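Long-range contact in PrgB (Enterococcus faecalis, PDB 6EVU), which promotes cell aggregation, biofilm formation and conjugation by binding and compacting DNA, here represented by its adhesin domain from the antigen I/II family: residues 65-77 / 154-166. Residues are numbered along the deposited sequence; the frame is centred on the assembly and turned at random.
Sequences SKDIFTKLRKDMG and IITAFIGTNRVNG. With PO4 (phosphate ion), chain B.
Ile68, Phe69 and Leu72 of the short helix 68-72 pack on Phe158 of strand 157-160. With CG1 anti to the backbone N (chi1 -167°), Ile68 sends CD1 over one face of the Phe158 ring, 4.2 Å from its centroid, a CH-pi contact, and CG2 to Phe158 CD2 (3.9 Å). Phe69 CE1 meets the edge of the same ring, and Leu72 CD1 reaches Phe158 CB at 3.6 Å. Gly160 has no side chain, so its CA can approach Leu72 CB to 4.2 Å.

No direct hydrogen bond joins the two segments. Past the helix, Thr161 CA makes a CA-H...O contact to Leu72 O and Arg73 CA one to Thr161 O, both at 3.4 Å. One water links Asp75 OD2 to Asn162 ND2, another Met76 N to Thr161 OG1; Asp75 OD1 bonds Ser142 OG and, in an Asx turn, Gly77 N. The Arg73 guanidinium lays one face over Phe69 O and Thr70 CA, and NE donates to O4 of a phosphate, probably from the crystallisation liquor, that Val296 N also binds.

Within this glucan-binding protein C-like domain, the helix thus covers strand 157-160, which pairs antiparallel with strands 145-150 and 299-302; Asn146 ND2, on strand 145-150, is hydrogen-bonded to Leu72 O and Lys74 O, while Leu72 also touches Ala299.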
loop_
_atom_site.group_PDB
_atom_site.type_symbol
_atom_site.label_atom_id
_atom_site.label_comp_id
_atom_site.label_asym_id
_atom_site.label_seq_id
_atom_site.Cartn_x
_atom_site.Cartn_y
_atom_site.Cartn_z
ATOM N N SER A 65 -13.382 -6.434 18.449
ATOM C CA SER A 65 -13.780 -5.185 17.810
ATOM C C SER A 65 -14.202 -5.462 16.384
ATOM O O SER A 65 -13.799 -6.459 15.787
ATOM C CB SER A 65 -12.629 -4.189 17.794
ATOM O OG SER A 65 -12.179 -3.951 19.124
ATOM N N LYS A 66 -14.996 -4.552 15.827
ATOM C CA LYS A 66 -15.544 -4.723 14.488
ATOM C C LYS A 66 -14.902 -3.795 13.475
ATOM O O LYS A 66 -15.505 -3.498 12.440
ATOM C CB LYS A 66 -17.053 -4.527 14.499
ATOM C CG LYS A 66 -17.785 -5.553 15.372
ATOM C CD LYS A 66 -18.370 -6.694 14.544
ATOM C CE LYS A 66 -19.376 -6.216 13.501
ATOM N NZ LYS A 66 -19.846 -7.348 12.644
ATOM N N ASP A 67 -13.684 -3.345 13.744
ATOM C CA ASP A 67 -13.007 -2.529 12.756
ATOM C C ASP A 67 -12.669 -3.391 11.551
ATOM O O ASP A 67 -12.619 -4.622 11.642
ATOM C CB ASP A 67 -11.753 -1.931 13.374
ATOM C CG ASP A 67 -10.781 -3.015 13.839
ATOM O OD1 ASP A 67 -11.032 -3.669 14.895
ATOM O OD2 ASP A 67 -9.773 -3.234 13.135
ATOM N N ILE A 68 -12.376 -2.739 10.420
ATOM C CA ILE A 68 -12.061 -3.457 9.180
ATOM C C ILE A 68 -10.819 -4.314 9.319
ATOM O O ILE A 68 -10.703 -5.375 8.667
ATOM C CB ILE A 68 -11.955 -2.450 7.999
ATOM C CG1 ILE A 68 -11.959 -3.242 6.681
ATOM C CG2 ILE A 68 -10.723 -1.477 8.164
ATOM C CD1 ILE A 68 -12.300 -2.376 5.494
ATOM N N PHE A 69 -9.829 -3.876 10.119
ATOM C CA PHE A 69 -8.614 -4.674 10.222
ATOM C C PHE A 69 -8.908 -5.984 10.926
ATOM O O PHE A 69 -8.331 -7.021 10.583
ATOM C CB PHE A 69 -7.516 -3.871 10.941
ATOM C CG PHE A 69 -7.217 -2.536 10.281
ATOM C CD1 PHE A 69 -6.492 -2.492 9.109
ATOM C CD2 PHE A 69 -7.678 -1.348 10.847
ATOM C CE1 PHE A 69 -6.241 -1.318 8.477
ATOM C CE2 PHE A 69 -7.416 -0.117 10.225
ATOM C CZ PHE A 69 -6.686 -0.116 9.029
ATOM N N THR A 70 -9.738 -5.931 11.974
ATOM C CA THR A 70 -10.080 -7.149 12.692
ATOM C C THR A 70 -10.831 -8.093 11.765
ATOM O O THR A 70 -10.549 -9.294 11.751
ATOM C CB THR A 70 -10.883 -6.803 13.943
ATOM O OG1 THR A 70 -10.037 -6.070 14.855
ATOM C CG2 THR A 70 -11.350 -8.093 14.661
ATOM N N LYS A 71 -11.766 -7.565 10.969
ATOM C CA LYS A 71 -12.465 -8.385 9.984
ATOM C C LYS A 71 -11.507 -9.025 8.981
ATOM O O LYS A 71 -11.735 -10.171 8.538
ATOM C CB LYS A 71 -13.523 -7.549 9.257
ATOM C CG LYS A 71 -14.680 -7.171 10.192
ATOM C CD LYS A 71 -15.673 -6.254 9.452
ATOM C CE LYS A 71 -16.841 -5.849 10.375
ATOM N NZ LYS A 71 -17.815 -5.052 9.534
ATOM N N LEU A 72 -10.478 -8.300 8.587
ATOM C CA LEU A 72 -9.485 -8.811 7.661
ATOM C C LEU A 72 -8.646 -9.950 8.211
ATOM O O LEU A 72 -8.266 -10.830 7.481
ATOM C CB LEU A 72 -8.580 -7.698 7.161
ATOM C CG LEU A 72 -9.209 -6.795 6.120
ATOM C CD1 LEU A 72 -8.408 -5.527 5.958
ATOM C CD2 LEU A 72 -9.348 -7.521 4.799
ATOM N N ARG A 73 -8.339 -9.911 9.502
ATOM C CA ARG A 73 -7.463 -10.911 10.090
ATOM C C ARG A 73 -8.099 -12.243 10.477
ATOM O O ARG A 73 -8.126 -12.626 11.619
ATOM C CB ARG A 73 -6.723 -10.317 11.287
ATOM C CG ARG A 73 -5.778 -9.195 10.935
ATOM C CD ARG A 73 -4.925 -8.783 12.113
ATOM N NE ARG A 73 -5.773 -8.485 13.242
ATOM C CZ ARG A 73 -6.224 -7.280 13.541
ATOM N NH1 ARG A 73 -5.870 -6.232 12.837
ATOM N NH2 ARG A 73 -7.015 -7.131 14.568
ATOM N N LYS A 74 -8.602 -12.927 9.476
ATOM C CA LYS A 74 -9.162 -14.244 9.596
ATOM C C LYS A 74 -8.827 -14.970 8.293
ATOM O O LYS A 74 -8.609 -14.355 7.269
ATOM C CB LYS A 74 -10.649 -14.239 9.924
ATOM C CG LYS A 74 -11.570 -13.601 8.918
ATOM C CD LYS A 74 -13.022 -13.833 9.307
ATOM C CE LYS A 74 -13.973 -12.942 8.524
ATOM N NZ LYS A 74 -13.970 -11.572 9.059
ATOM N N ASP A 75 -8.770 -16.283 8.356
ATOM C CA ASP A 75 -8.403 -17.075 7.186
ATOM C C ASP A 75 -9.683 -17.381 6.426
ATOM O O ASP A 75 -10.548 -18.101 6.939
ATOM C CB ASP A 75 -7.713 -18.355 7.649
ATOM C CG ASP A 75 -7.099 -19.126 6.505
ATOM O OD1 ASP A 75 -7.493 -18.948 5.356
ATOM O OD2 ASP A 75 -6.174 -19.908 6.772
ATOM N N MET A 76 -9.813 -16.838 5.221
ATOM C CA MET A 76 -11.007 -17.086 4.409
ATOM C C MET A 76 -10.741 -18.060 3.270
ATOM O O MET A 76 -11.561 -18.150 2.352
ATOM C CB MET A 76 -11.550 -15.771 3.864
ATOM C CG MET A 76 -11.948 -14.836 4.971
ATOM S SD MET A 76 -13.248 -15.454 6.030
ATOM C CE MET A 76 -14.764 -15.050 5.137
ATOM N N GLY A 77 -9.594 -18.742 3.275
ATOM C CA GLY A 77 -9.364 -19.777 2.276
ATOM C C GLY A 77 -10.490 -20.788 2.340
ATOM O O GLY A 77 -10.805 -21.282 3.418
ATOM N N ILE A 154 -8.553 6.377 -4.555
ATOM C CA ILE A 154 -7.604 7.056 -3.680
ATOM C C ILE A 154 -7.619 6.484 -2.271
ATOM O O ILE A 154 -6.674 6.719 -1.509
ATOM C CB ILE A 154 -7.917 8.564 -3.660
ATOM C CG1 ILE A 154 -7.995 9.086 -5.095
ATOM C CG2 ILE A 154 -6.892 9.323 -2.859
ATOM C CD1 ILE A 154 -6.703 8.870 -5.902
ATOM N N ILE A 155 -8.663 5.743 -1.906
ATOM C CA ILE A 155 -8.622 4.906 -0.710
ATOM C C ILE A 155 -8.012 3.541 -1.021
ATOM O O ILE A 155 -7.210 2.993 -0.233
ATOM C CB ILE A 155 -10.060 4.786 -0.173
ATOM C CG1 ILE A 155 -10.557 6.142 0.363
ATOM C CG2 ILE A 155 -10.203 3.676 0.905
ATOM C CD1 ILE A 155 -12.021 6.141 0.778
ATOM N N THR A 156 -8.341 3.021 -2.195
ATOM C CA THR A 156 -7.674 1.881 -2.832
ATOM C C THR A 156 -7.971 0.496 -2.219
ATOM O O THR A 156 -8.894 -0.168 -2.665
ATOM C CB THR A 156 -6.143 2.151 -2.887
ATOM O OG1 THR A 156 -5.969 3.587 -3.112
ATOM C CG2 THR A 156 -5.437 1.419 -4.029
ATOM N N ALA A 157 -7.190 0.039 -1.266
ATOM C CA ALA A 157 -7.281 -1.360 -0.848
ATOM C C ALA A 157 -7.021 -1.524 0.640
ATOM O O ALA A 157 -6.131 -0.883 1.197
ATOM C CB ALA A 157 -6.274 -2.226 -1.592
ATOM N N PHE A 158 -7.722 -2.475 1.254
ATOM C CA PHE A 158 -7.375 -2.979 2.583
ATOM C C PHE A 158 -7.087 -4.448 2.424
ATOM O O PHE A 158 -7.880 -5.153 1.801
ATOM C CB PHE A 158 -8.529 -2.776 3.571
ATOM C CG PHE A 158 -8.851 -1.320 3.858
ATOM C CD1 PHE A 158 -9.572 -0.583 2.929
ATOM C CD2 PHE A 158 -8.463 -0.698 5.068
ATOM C CE1 PHE A 158 -9.917 0.792 3.199
ATOM C CE2 PHE A 158 -8.767 0.682 5.313
ATOM C CZ PHE A 158 -9.483 1.394 4.387
ATOM N N ILE A 159 -5.943 -4.919 2.928
ATOM C CA ILE A 159 -5.528 -6.298 2.658
ATOM C C ILE A 159 -5.082 -6.942 3.956
ATOM O O ILE A 159 -4.327 -6.349 4.744
ATOM C CB ILE A 159 -4.408 -6.322 1.576
ATOM C CG1 ILE A 159 -5.037 -5.910 0.193
ATOM C CG2 ILE A 159 -3.682 -7.738 1.493
ATOM C CD1 ILE A 159 -4.101 -5.743 -0.917
ATOM N N GLY A 160 -5.460 -8.212 4.153
ATOM C CA GLY A 160 -4.984 -8.854 5.375
ATOM C C GLY A 160 -5.454 -10.293 5.458
ATOM O O GLY A 160 -6.273 -10.746 4.650
ATOM N N THR A 161 -4.945 -10.992 6.478
ATOM C CA THR A 161 -5.349 -12.372 6.754
ATOM C C THR A 161 -4.944 -12.712 8.190
ATOM O O THR A 161 -4.394 -11.891 8.908
ATOM C CB THR A 161 -4.738 -13.336 5.723
ATOM O OG1 THR A 161 -5.356 -14.641 5.915
ATOM C CG2 THR A 161 -3.241 -13.499 5.957
ATOM N N ASN A 162 -5.243 -13.922 8.598
ATOM C CA ASN A 162 -4.847 -14.456 9.892
ATOM C C ASN A 162 -3.349 -14.722 9.919
ATOM O O ASN A 162 -2.803 -15.277 8.964
ATOM C CB ASN A 162 -5.619 -15.784 10.057
ATOM C CG ASN A 162 -5.406 -16.429 11.353
ATOM O OD1 ASN A 162 -5.387 -15.789 12.406
ATOM N ND2 ASN A 162 -5.321 -17.741 11.312
ATOM N N ARG A 163 -2.696 -14.493 11.055
ATOM C CA ARG A 163 -1.271 -14.822 11.126
ATOM C C ARG A 163 -1.074 -16.122 11.908
ATOM O O ARG A 163 -1.319 -16.160 13.112
ATOM C CB ARG A 163 -0.473 -13.690 11.778
ATOM C CG ARG A 163 0.997 -14.019 11.900
ATOM C CD ARG A 163 1.865 -12.837 12.383
ATOM N NE ARG A 163 1.983 -11.769 11.387
ATOM C CZ ARG A 163 2.761 -11.874 10.317
ATOM N NH1 ARG A 163 3.472 -12.970 10.129
ATOM N NH2 ARG A 163 2.857 -10.888 9.458
ATOM N N VAL A 164 -0.593 -17.180 11.240
ATOM C CA VAL A 164 -0.212 -18.407 11.937
ATOM C C VAL A 164 1.297 -18.630 11.964
ATOM O O VAL A 164 1.759 -19.524 12.687
ATOM C CB VAL A 164 -0.895 -19.658 11.327
ATOM C CG1 VAL A 164 -2.387 -19.498 11.210
ATOM C CG2 VAL A 164 -0.325 -20.003 9.993
ATOM N N ASN A 165 2.073 -17.914 11.158
ATOM C CA ASN A 165 3.523 -18.118 11.147
ATOM C C ASN A 165 4.176 -16.761 10.991
ATOM O O ASN A 165 3.511 -15.727 11.092
ATOM C CB ASN A 165 3.942 -19.099 10.043
ATOM C CG ASN A 165 3.454 -18.651 8.684
ATOM O OD1 ASN A 165 3.665 -17.503 8.306
ATOM N ND2 ASN A 165 2.804 -19.544 7.949
ATOM N N GLY A 166 5.489 -16.757 10.735
ATOM C CA GLY A 166 6.223 -15.515 10.668
ATOM C C GLY A 166 6.374 -14.896 9.288
ATOM O O GLY A 166 7.147 -13.944 9.145
HETATM P P PO4 B . -4.461 -10.949 15.916
HETATM O O1 PO4 B . -3.964 -9.660 16.544
HETATM O O2 PO4 B . -3.294 -11.572 15.151
HETATM O O3 PO4 B . -4.869 -11.903 17.026
HETATM O O4 PO4 B . -5.665 -10.813 15.028
HETATM O O HOH W 1 -4.980 -19.650 9.081
HETATM O O HOH W 2 -7.472 -15.331 4.075
#